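PDB 7CUI: protection of telomeres protein 1 from Schizosaccharomyces pombe, which binds single-stranded telomeric DNA of consensus sequence 5'-GGTTAC-3', protects the 3' overhang, and regulates telomerase and telomere length. Local coordinates for residues Y78-A83 against E105-S110; E139-H144 against A156-T161; S109-P114 against T124-E129. All coordinates share one frame; numbering follows the deposited sequence.

Contact 1. Residues Y78-A83 against E105-S110; sequences YVWMFA and ELINSS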
loop_
_atom_site.group_PDB
_atom_site.type_symbol
_atom_site.label_atom_id
_atom_site.label_comp_id
_atom_site.label_asym_id
_atom_site.label_seq_id
_atom_site.Cartn_x
_atom_site.Cartn_y
_atom_site.Cartn_z
ATOM N N TYR A 78 -15.823 -8.261 5.652
ATOM C CA TYR A 78 -14.948 -7.146 5.327
ATOM C C TYR A 78 -13.628 -7.651 4.740
ATOM O O TYR A 78 -13.243 -8.802 4.943
ATOM C CB TYR A 78 -14.708 -6.287 6.572
ATOM C CG TYR A 78 -15.896 -5.498 7.062
ATOM C CD1 TYR A 78 -16.927 -6.106 7.762
ATOM C CD2 TYR A 78 -15.981 -4.129 6.845
ATOM C CE1 TYR A 78 -18.019 -5.382 8.217
ATOM C CE2 TYR A 78 -17.066 -3.391 7.291
ATOM C CZ TYR A 78 -18.088 -4.020 7.983
ATOM O OH TYR A 78 -19.151 -3.289 8.431
ATOM N N VAL A 79 -12.937 -6.770 4.006
ATOM C CA VAL A 79 -11.610 -7.065 3.485
ATOM C C VAL A 79 -10.716 -5.847 3.683
ATOM O O VAL A 79 -11.205 -4.716 3.705
ATOM C CB VAL A 79 -11.610 -7.499 2.004
ATOM C CG1 VAL A 79 -12.215 -8.882 1.806
ATOM C CG2 VAL A 79 -12.248 -6.463 1.086
ATOM N N TRP A 80 -9.410 -6.113 3.813
ATOM C CA TRP A 80 -8.405 -5.066 3.863
ATOM C C TRP A 80 -8.350 -4.363 2.513
ATOM O O TRP A 80 -8.297 -5.013 1.471
ATOM C CB TRP A 80 -7.020 -5.634 4.197
ATOM C CG TRP A 80 -6.876 -6.244 5.557
ATOM C CD1 TRP A 80 -6.482 -7.520 5.840
ATOM C CD2 TRP A 80 -7.100 -5.602 6.825
ATOM N NE1 TRP A 80 -6.458 -7.721 7.194
ATOM C CE2 TRP A 80 -6.833 -6.564 7.825
ATOM C CE3 TRP A 80 -7.505 -4.319 7.215
ATOM C CZ2 TRP A 80 -6.945 -6.275 9.186
ATOM C CZ3 TRP A 80 -7.627 -4.037 8.559
ATOM C CH2 TRP A 80 -7.351 -5.004 9.528
HETATM N N MSE A 81 -8.352 -3.031 2.553
HETATM C CA MSE A 81 -8.069 -2.242 1.369
HETATM C C MSE A 81 -7.586 -0.852 1.776
HETATM O O MSE A 81 -8.335 -0.059 2.342
HETATM C CB MSE A 81 -9.288 -2.184 0.444
HETATM C CG MSE A 81 -8.994 -1.481 -0.852
HETATM SE SE MSE A 81 -10.650 -1.051 -1.791
HETATM C CE MSE A 81 -11.559 0.455 -0.911
ATOM N N PHE A 82 -6.312 -0.586 1.482
ATOM C CA PHE A 82 -5.698 0.709 1.718
ATOM C C PHE A 82 -4.515 0.873 0.768
ATOM O O PHE A 82 -4.078 -0.093 0.142
ATOM C CB PHE A 82 -5.295 0.869 3.189
ATOM C CG PHE A 82 -4.402 -0.218 3.736
ATOM C CD1 PHE A 82 -4.946 -1.345 4.337
ATOM C CD2 PHE A 82 -3.017 -0.114 3.665
ATOM C CE1 PHE A 82 -4.125 -2.341 4.847
ATOM C CE2 PHE A 82 -2.198 -1.112 4.179
ATOM C CZ PHE A 82 -2.754 -2.225 4.774
ATOM N N ALA A 83 -4.013 2.106 0.663
ATOM C CA ALA A 83 -2.901 2.396 -0.226
ATOM C C ALA A 83 -1.829 3.186 0.518
ATOM O O ALA A 83 -2.138 4.094 1.290
ATOM C CB ALA A 83 -3.394 3.143 -1.440
ATOM N N GLU A 105 -0.874 -10.269 4.674
ATOM C CA GLU A 105 0.536 -10.630 4.655
ATOM C C GLU A 105 1.365 -9.534 5.331
ATOM O O GLU A 105 2.187 -9.828 6.196
ATOM C CB GLU A 105 0.992 -10.888 3.216
ATOM C CG GLU A 105 2.474 -11.190 3.079
ATOM C CD GLU A 105 2.849 -12.657 3.174
ATOM O OE1 GLU A 105 3.932 -13.016 2.671
ATOM O OE2 GLU A 105 2.057 -13.436 3.744
ATOM N N LEU A 106 1.133 -8.276 4.934
ATOM C CA LEU A 106 1.847 -7.137 5.492
ATOM C C LEU A 106 1.566 -7.036 6.991
ATOM O O LEU A 106 2.506 -6.990 7.782
ATOM C CB LEU A 106 1.436 -5.863 4.747
ATOM C CG LEU A 106 2.157 -4.581 5.166
ATOM C CD1 LEU A 106 3.533 -4.485 4.520
ATOM C CD2 LEU A 106 1.326 -3.353 4.824
ATOM N N ILE A 107 0.278 -7.033 7.370
ATOM C CA ILE A 107 -0.114 -6.828 8.759
ATOM C C ILE A 107 0.503 -7.911 9.642
ATOM O O ILE A 107 1.046 -7.593 10.698
ATOM C CB ILE A 107 -1.644 -6.721 8.933
ATOM C CG1 ILE A 107 -2.190 -5.453 8.274
ATOM C CG2 ILE A 107 -2.022 -6.780 10.407
ATOM C CD1 ILE A 107 -3.658 -5.539 7.914
ATOM N N ASN A 108 0.388 -9.175 9.211
ATOM C CA ASN A 108 1.118 -10.292 9.793
ATOM C C ASN A 108 0.771 -10.448 11.274
ATOM O O ASN A 108 1.661 -10.469 12.123
ATOM C CB ASN A 108 2.628 -10.142 9.563
ATOM C CG ASN A 108 3.416 -11.392 9.886
ATOM O OD1 ASN A 108 2.870 -12.491 9.901
ATOM N ND2 ASN A 108 4.704 -11.239 10.144
ATOM N N SER A 109 -0.528 -10.563 11.576
ATOM C CA SER A 109 -0.991 -10.635 12.953
ATOM C C SER A 109 -2.333 -11.360 13.015
ATOM O O SER A 109 -3.314 -10.919 12.422
ATOM C CB SER A 109 -1.076 -9.257 13.567
ATOM O OG SER A 109 -1.269 -9.333 14.972
ATOM N N SER A 110 -2.354 -12.466 13.761
ATOM C CA SER A 110 -3.519 -13.318 13.905
ATOM C C SER A 110 -4.709 -12.546 14.487
ATOM O O SER A 110 -5.852 -12.821 14.128
ATOM C CB SER A 110 -3.162 -14.515 14.744
ATOM O OG SER A 110 -4.250 -15.418 14.832
#

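Contact 2. Residues E139-H144 against A156-T161; sequences EERIQH and AEDVET. With SO4 (sulfate ion), chain E.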
loop_
_atom_site.group_PDB
_atom_site.type_symbol
_atom_site.label_atom_id
_atom_site.label_comp_id
_atom_site.label_asym_id
_atom_site.label_seq_id
_atom_site.Cartn_x
_atom_site.Cartn_y
_atom_site.Cartn_z
ATOM N N GLU A 139 1.302 8.714 10.713
ATOM C CA GLU A 139 -0.137 8.732 10.933
ATOM C C GLU A 139 -0.485 9.823 11.944
ATOM O O GLU A 139 -1.450 10.568 11.751
ATOM C CB GLU A 139 -0.623 7.351 11.382
ATOM C CG GLU A 139 -2.132 7.236 11.533
ATOM C CD GLU A 139 -2.738 7.643 12.868
ATOM O OE1 GLU A 139 -1.991 7.710 13.877
ATOM O OE2 GLU A 139 -3.972 7.893 12.899
ATOM N N GLU A 140 0.333 9.906 13.004
ATOM C CA GLU A 140 0.156 10.862 14.086
ATOM C C GLU A 140 0.171 12.277 13.521
ATOM O O GLU A 140 -0.646 13.115 13.900
ATOM C CB GLU A 140 1.300 10.747 15.090
ATOM C CG GLU A 140 1.100 9.649 16.109
ATOM C CD GLU A 140 2.288 9.349 17.012
ATOM O OE1 GLU A 140 3.262 10.152 17.029
ATOM O OE2 GLU A 140 2.245 8.308 17.707
ATOM N N ARG A 141 1.121 12.515 12.612
ATOM C CA ARG A 141 1.354 13.831 12.044
ATOM C C ARG A 141 0.254 14.150 11.037
ATOM O O ARG A 141 -0.203 15.289 10.952
ATOM C CB ARG A 141 2.740 13.899 11.394
ATOM C CG ARG A 141 3.888 14.225 12.353
ATOM C CD ARG A 141 3.661 15.148 13.535
ATOM N NE ARG A 141 3.669 16.584 13.239
ATOM C CZ ARG A 141 3.411 17.572 14.116
ATOM N NH1 ARG A 141 3.554 18.865 13.737
ATOM N NH2 ARG A 141 3.054 17.273 15.356
ATOM N N ILE A 142 -0.162 13.135 10.273
ATOM C CA ILE A 142 -1.228 13.324 9.305
ATOM C C ILE A 142 -2.505 13.725 10.045
ATOM O O ILE A 142 -3.181 14.667 9.633
ATOM C CB ILE A 142 -1.403 12.086 8.402
ATOM C CG1 ILE A 142 -0.353 12.067 7.286
ATOM C CG2 ILE A 142 -2.820 12.013 7.846
ATOM C CD1 ILE A 142 -0.390 10.843 6.408
ATOM N N GLN A 143 -2.804 13.036 11.156
ATOM C CA GLN A 143 -3.977 13.368 11.950
ATOM C C GLN A 143 -3.806 14.729 12.624
ATOM O O GLN A 143 -4.776 15.467 12.802
ATOM C CB GLN A 143 -4.256 12.287 12.994
ATOM C CG GLN A 143 -4.716 10.967 12.392
ATOM C CD GLN A 143 -5.845 11.120 11.400
ATOM O OE1 GLN A 143 -5.892 10.430 10.386
ATOM N NE2 GLN A 143 -6.778 12.016 11.686
ATOM N N HIS A 144 -2.565 15.047 13.005
ATOM C CA HIS A 144 -2.259 16.328 13.614
ATOM C C HIS A 144 -2.642 17.453 12.657
ATOM O O HIS A 144 -3.233 18.447 13.073
ATOM C CB HIS A 144 -0.783 16.398 14.028
ATOM C CG HIS A 144 -0.350 17.783 14.375
ATOM N ND1 HIS A 144 -0.559 18.334 15.630
ATOM C CD2 HIS A 144 0.226 18.752 13.629
ATOM C CE1 HIS A 144 -0.112 19.574 15.644
ATOM N NE2 HIS A 144 0.373 19.856 14.427
ATOM N N ALA A 156 4.727 14.323 5.752
ATOM C CA ALA A 156 5.872 13.580 5.238
ATOM C C ALA A 156 7.195 14.263 5.585
ATOM O O ALA A 156 8.195 13.588 5.817
ATOM C CB ALA A 156 5.751 13.381 3.746
ATOM N N GLU A 157 7.206 15.601 5.611
ATOM C CA GLU A 157 8.453 16.325 5.785
ATOM C C GLU A 157 8.699 16.639 7.261
ATOM O O GLU A 157 9.787 17.076 7.631
ATOM C CB GLU A 157 8.508 17.531 4.850
ATOM C CG GLU A 157 7.583 18.663 5.254
ATOM C CD GLU A 157 7.265 19.637 4.132
ATOM O OE1 GLU A 157 7.388 19.241 2.948
ATOM O OE2 GLU A 157 6.891 20.790 4.440
ATOM N N ASP A 158 7.692 16.386 8.101
ATOM C CA ASP A 158 7.814 16.566 9.538
ATOM C C ASP A 158 8.674 15.462 10.149
ATOM O O ASP A 158 9.355 15.702 11.145
ATOM C CB ASP A 158 6.453 16.502 10.236
ATOM C CG ASP A 158 5.561 17.722 10.067
ATOM O OD1 ASP A 158 6.000 18.701 9.432
ATOM O OD2 ASP A 158 4.422 17.678 10.587
ATOM N N VAL A 159 8.624 14.257 9.560
ATOM C CA VAL A 159 9.121 13.060 10.222
ATOM C C VAL A 159 9.980 12.226 9.275
ATOM O O VAL A 159 9.842 12.305 8.054
ATOM C CB VAL A 159 7.964 12.212 10.787
ATOM C CG1 VAL A 159 7.247 12.922 11.925
ATOM C CG2 VAL A 159 6.983 11.782 9.706
ATOM N N GLU A 160 10.850 11.408 9.876
ATOM C CA GLU A 160 11.587 10.377 9.171
ATOM C C GLU A 160 10.837 9.060 9.309
ATOM O O GLU A 160 10.663 8.558 10.416
ATOM C CB GLU A 160 12.962 10.190 9.801
ATOM C CG GLU A 160 14.012 11.078 9.198
ATOM C CD GLU A 160 15.385 10.872 9.801
ATOM O OE1 GLU A 160 16.340 11.492 9.295
ATOM O OE2 GLU A 160 15.486 10.098 10.773
ATOM N N THR A 161 10.424 8.507 8.170
ATOM C CA THR A 161 9.754 7.222 8.127
ATOM C C THR A 161 10.768 6.158 7.706
ATOM O O THR A 161 11.678 6.448 6.932
ATOM C CB THR A 161 8.516 7.322 7.230
ATOM O OG1 THR A 161 8.959 7.709 5.927
ATOM C CG2 THR A 161 7.511 8.333 7.743
HETATM S S SO4 E . 4.349 21.855 14.810
HETATM O O1 SO4 E . 3.426 22.285 13.795
HETATM O O2 SO4 E . 3.620 21.222 15.878
HETATM O O3 SO4 E . 5.288 20.919 14.244
HETATM O O4 SO4 E . 5.063 22.992 15.323
#

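Contact 3. Residues S109-P114 against T124-E129; sequences SSKIQP and TLQLKE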
loop_
_atom_site.group_PDB
_atom_site.type_symbol
_atom_site.label_atom_id
_atom_site.label_comp_id
_atom_site.label_asym_id
_atom_site.label_seq_id
_atom_site.Cartn_x
_atom_site.Cartn_y
_atom_site.Cartn_z
ATOM N N SER A 109 -0.528 -10.563 11.576
ATOM C CA SER A 109 -0.991 -10.635 12.953
ATOM C C SER A 109 -2.333 -11.360 13.015
ATOM O O SER A 109 -3.314 -10.919 12.422
ATOM C CB SER A 109 -1.076 -9.257 13.567
ATOM O OG SER A 109 -1.269 -9.333 14.972
ATOM N N SER A 110 -2.354 -12.466 13.761
ATOM C CA SER A 110 -3.519 -13.318 13.905
ATOM C C SER A 110 -4.709 -12.546 14.487
ATOM O O SER A 110 -5.852 -12.821 14.128
ATOM C CB SER A 110 -3.162 -14.515 14.744
ATOM O OG SER A 110 -4.250 -15.418 14.832
ATOM N N LYS A 111 -4.433 -11.573 15.371
ATOM C CA LYS A 111 -5.470 -10.887 16.132
ATOM C C LYS A 111 -6.025 -9.680 15.373
ATOM O O LYS A 111 -7.053 -9.124 15.758
ATOM C CB LYS A 111 -4.988 -10.516 17.542
ATOM C CG LYS A 111 -3.694 -9.715 17.618
ATOM C CD LYS A 111 -3.420 -9.089 18.977
ATOM C CE LYS A 111 -1.936 -8.914 19.238
ATOM N NZ LYS A 111 -1.642 -7.740 20.095
ATOM N N ILE A 112 -5.336 -9.266 14.304
ATOM C CA ILE A 112 -5.802 -8.160 13.484
ATOM C C ILE A 112 -6.438 -8.733 12.218
ATOM O O ILE A 112 -5.751 -9.251 11.338
ATOM C CB ILE A 112 -4.668 -7.152 13.192
ATOM C CG1 ILE A 112 -3.888 -6.797 14.464
ATOM C CG2 ILE A 112 -5.220 -5.911 12.504
ATOM C CD1 ILE A 112 -2.725 -5.849 14.258
ATOM N N GLN A 113 -7.770 -8.646 12.156
ATOM C CA GLN A 113 -8.543 -9.221 11.067
ATOM C C GLN A 113 -9.455 -8.152 10.475
ATOM O O GLN A 113 -9.859 -7.222 11.172
ATOM C CB GLN A 113 -9.384 -10.392 11.580
ATOM C CG GLN A 113 -8.567 -11.572 12.084
ATOM C CD GLN A 113 -7.672 -12.159 11.019
ATOM O OE1 GLN A 113 -8.047 -12.301 9.855
ATOM N NE2 GLN A 113 -6.457 -12.495 11.417
ATOM N N PRO A 114 -9.817 -8.242 9.175
ATOM C CA PRO A 114 -10.760 -7.295 8.585
ATOM C C PRO A 114 -12.128 -7.420 9.246
ATOM O O PRO A 114 -12.630 -8.523 9.454
ATOM C CB PRO A 114 -10.825 -7.702 7.105
ATOM C CG PRO A 114 -10.358 -9.137 7.087
ATOM C CD PRO A 114 -9.344 -9.243 8.209
ATOM N N THR A 124 -8.242 -1.505 16.291
ATOM C CA THR A 124 -7.762 -0.331 15.580
ATOM C C THR A 124 -6.432 0.122 16.181
ATOM O O THR A 124 -5.493 0.378 15.434
ATOM C CB THR A 124 -8.822 0.781 15.523
ATOM O OG1 THR A 124 -9.988 0.302 14.845
ATOM C CG2 THR A 124 -8.314 2.045 14.856
ATOM N N LEU A 125 -6.355 0.188 17.522
ATOM C CA LEU A 125 -5.132 0.549 18.230
ATOM C C LEU A 125 -4.010 -0.437 17.895
ATOM O O LEU A 125 -2.862 -0.039 17.718
ATOM C CB LEU A 125 -5.396 0.610 19.742
ATOM C CG LEU A 125 -5.514 1.999 20.382
ATOM C CD1 LEU A 125 -5.839 3.091 19.367
ATOM C CD2 LEU A 125 -6.548 1.997 21.503
ATOM N N GLN A 126 -4.356 -1.723 17.772
ATOM C CA GLN A 126 -3.385 -2.765 17.479
ATOM C C GLN A 126 -2.851 -2.609 16.057
ATOM O O GLN A 126 -1.672 -2.866 15.809
ATOM C CB GLN A 126 -4.002 -4.147 17.688
ATOM C CG GLN A 126 -4.055 -4.565 19.148
ATOM C CD GLN A 126 -5.152 -5.567 19.422
ATOM O OE1 GLN A 126 -5.636 -6.258 18.527
ATOM N NE2 GLN A 126 -5.559 -5.652 20.677
ATOM N N LEU A 127 -3.731 -2.199 15.136
ATOM C CA LEU A 127 -3.383 -1.932 13.750
ATOM C C LEU A 127 -2.416 -0.749 13.701
ATOM O O LEU A 127 -1.391 -0.826 13.026
ATOM C CB LEU A 127 -4.676 -1.594 12.998
ATOM C CG LEU A 127 -4.791 -1.951 11.515
ATOM C CD1 LEU A 127 -5.418 -0.799 10.755
ATOM C CD2 LEU A 127 -3.471 -2.351 10.879
ATOM N N LYS A 128 -2.755 0.336 14.415
ATOM C CA LYS A 128 -1.913 1.518 14.506
ATOM C C LYS A 128 -0.501 1.107 14.903
ATOM O O LYS A 128 0.464 1.518 14.266
ATOM C CB LYS A 128 -2.448 2.504 15.553
ATOM C CG LYS A 128 -2.841 3.881 15.038
ATOM C CD LYS A 128 -2.712 4.965 16.096
ATOM C CE LYS A 128 -3.995 5.274 16.841
ATOM N NZ LYS A 128 -5.035 5.849 15.954
ATOM N N GLU A 129 -0.407 0.281 15.952
ATOM C CA GLU A 129 0.864 -0.079 16.562
ATOM C C GLU A 129 1.699 -0.905 15.589
ATOM O O GLU A 129 2.918 -0.763 15.547
ATOM C CB GLU A 129 0.655 -0.787 17.901
ATOM C CG GLU A 129 0.310 0.171 19.032
ATOM C CD GLU A 129 -0.104 -0.491 20.338
ATOM O OE1 GLU A 129 -0.174 0.224 21.365
ATOM O OE2 GLU A 129 -0.359 -1.720 20.328
#

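Contact 1. Residues Y78-A83 against E105-S110
Ile107, on the last turn of helix 100-107, sets its delta methyl over the indole of Trp80, a residue of strand 77-87. The two side chains approach from opposite directions. In Ile107, CG1 stands anti to the carbonyl carbon (chi1 -67°), and the chain then extends through CG1 to CD1, the branch that does the touching. From CB of Trp80 outward, CG and CD1 lie at the margin of the methyl's reach. CD2 and NE1 are nearer, each 3.6 Å from CD1 of Ile107. The closest atom is CE2, 3.3 Å from the same methyl. CZ2 follows on the six-membered ring, and CE3 and CH2 of Trp80 mark the far limit at 4.1 Å from CD1 of Ile107. The methyl is therefore a CH-pi partner of the pyrrole part: CD1 of Ile107 is 3.5 Å from the centroid of that five-membered ring and 20° off its normal.

Phe82, two residues further along the same face of the strand, is met differently. Its ring turns an edge to the helix, with CE2 4.2 Å from CD2 of Leu106 and CE1 more loosely beside CD1 of Ile107. Phe68, from strand 49-73, stacks on the Phe82 ring, while Ala103 lies beside both aromatic residues.

The topology, with a curled sheet and a helix following strand 93-99, is consistent with an OB fold, here in the C-terminal part of the protein. Met81 (selenomethionine in this crystal), pointing the other way from the strand, packs on an apolar side chain of another protein. No hydrogen bond crosses between the two segments; here the helix meets the sheet through buried hydrocarbon and aromatic rings, with the indole face taking the closest contact.

Contact 2. Residues E139-H144 against A156-T161
A surface salt bridge between Arg141 of helix 138-148 and Asp158 of the short helix 155-158 joins the last helical elements before strand 163-171. NE of Arg141 donates to OD2 of Asp158 over 3.0 Å, nearly straight at 170°. The acceptor lies in the guanidinium plane but is met on its anti side, 31° out of the carboxylate plane. A weak second bond runs from NH1 of Arg141 to the same OD2. Bends at chi2 and chi3 of Arg141 bring the NE edge of the guanidinium to OD2, the two planes 54° apart, and on the way CG of the arginine touches CG1 of Val159 at 3.6 Å.

NH1 also donates to O2 of a sulfate ion, probably from the crystallisation liquor, at 3.2 Å. His144 lies against one guanidinium face, with NH2 of Arg141 over the centre of its ring. His145 gives OD2 of Asp158 a further hydrogen bond.

A leucine in place of Arg141 would probably cost Asp158 its cationic partner, leaving His145 as a remaining mate, and remove a donor to the sulfate. Such a cluster suggests that the carboxylate only partly offsets the arginine's charge, NH1 still taking an anion beyond it.

Contact 3. Residues S109-P114 against T124-E129
Apolar packing centres on Ile112, whose side chain lies against helix 121-135 at Gln126 and Leu127. Its CG2 meets CG of Leu127 at 4.1 Å, the two side chains crossing at about a right angle. The other branch of Ile112 reaches along the helix backbone: CD1 is 4.0 Å from CB of Gln126 and 3.5 Å from the carbonyl O of the same residue. With CG1 anti to its own carbonyl carbon (chi1 -47°), Ile112 turns CG2 to the Leu127 side chain and CD1 to Gln126 and the backbone that leads into Leu127. Leu127 continues inward to Phe68 of strand 49-73.

Lys111 and Ile112 belong to the connection from helix 100-107 to helix 121-135, which, after Asn108, makes a type I beta turn from Ser109 to Ile112, closed by Ile112 N donating to Ser109 O. The connection falls within the segment between strands 93-99 and 163-171, where an OB fold commonly carries its helix.

Contacts of mixed polarity come from Lys111, the third residue of the turn. Its methylene CD is 3.6 Å from OE1 of Gln126, the chains crossing almost perpendicularly, while NZ passes near CG and CD of the glutamine.

No hydrogen bond crosses between the segments; within the loop, NE2 of Gln113 donates to the carbonyl O of Ser110 at 2.8 Å, reaching it from above the carbonyl plane, with an angle of 158° at the hydrogen.

From the N terminus, strand 77-87 opens the first loop, which runs through strand 93-99 and is closed by contact 1 at the end of helix 100-107. Contacts 1 and 3 meet end to end on Ser109 and Ser110, and contact 3 closes the short connection to helix 121-135. The two also touch in space, Trp80 packing against Ile112, Gln113 and Pro114. Contact 2 follows in series; none nests. Contact 1 ties the sheet to helix 100-107, contact 3 the loop after it to helix 121-135, and contact 2 joins helices 138-148 and 155-158; it lies about 20 Å from contact 3, centre to centre, though Glu139 brushes Lys128.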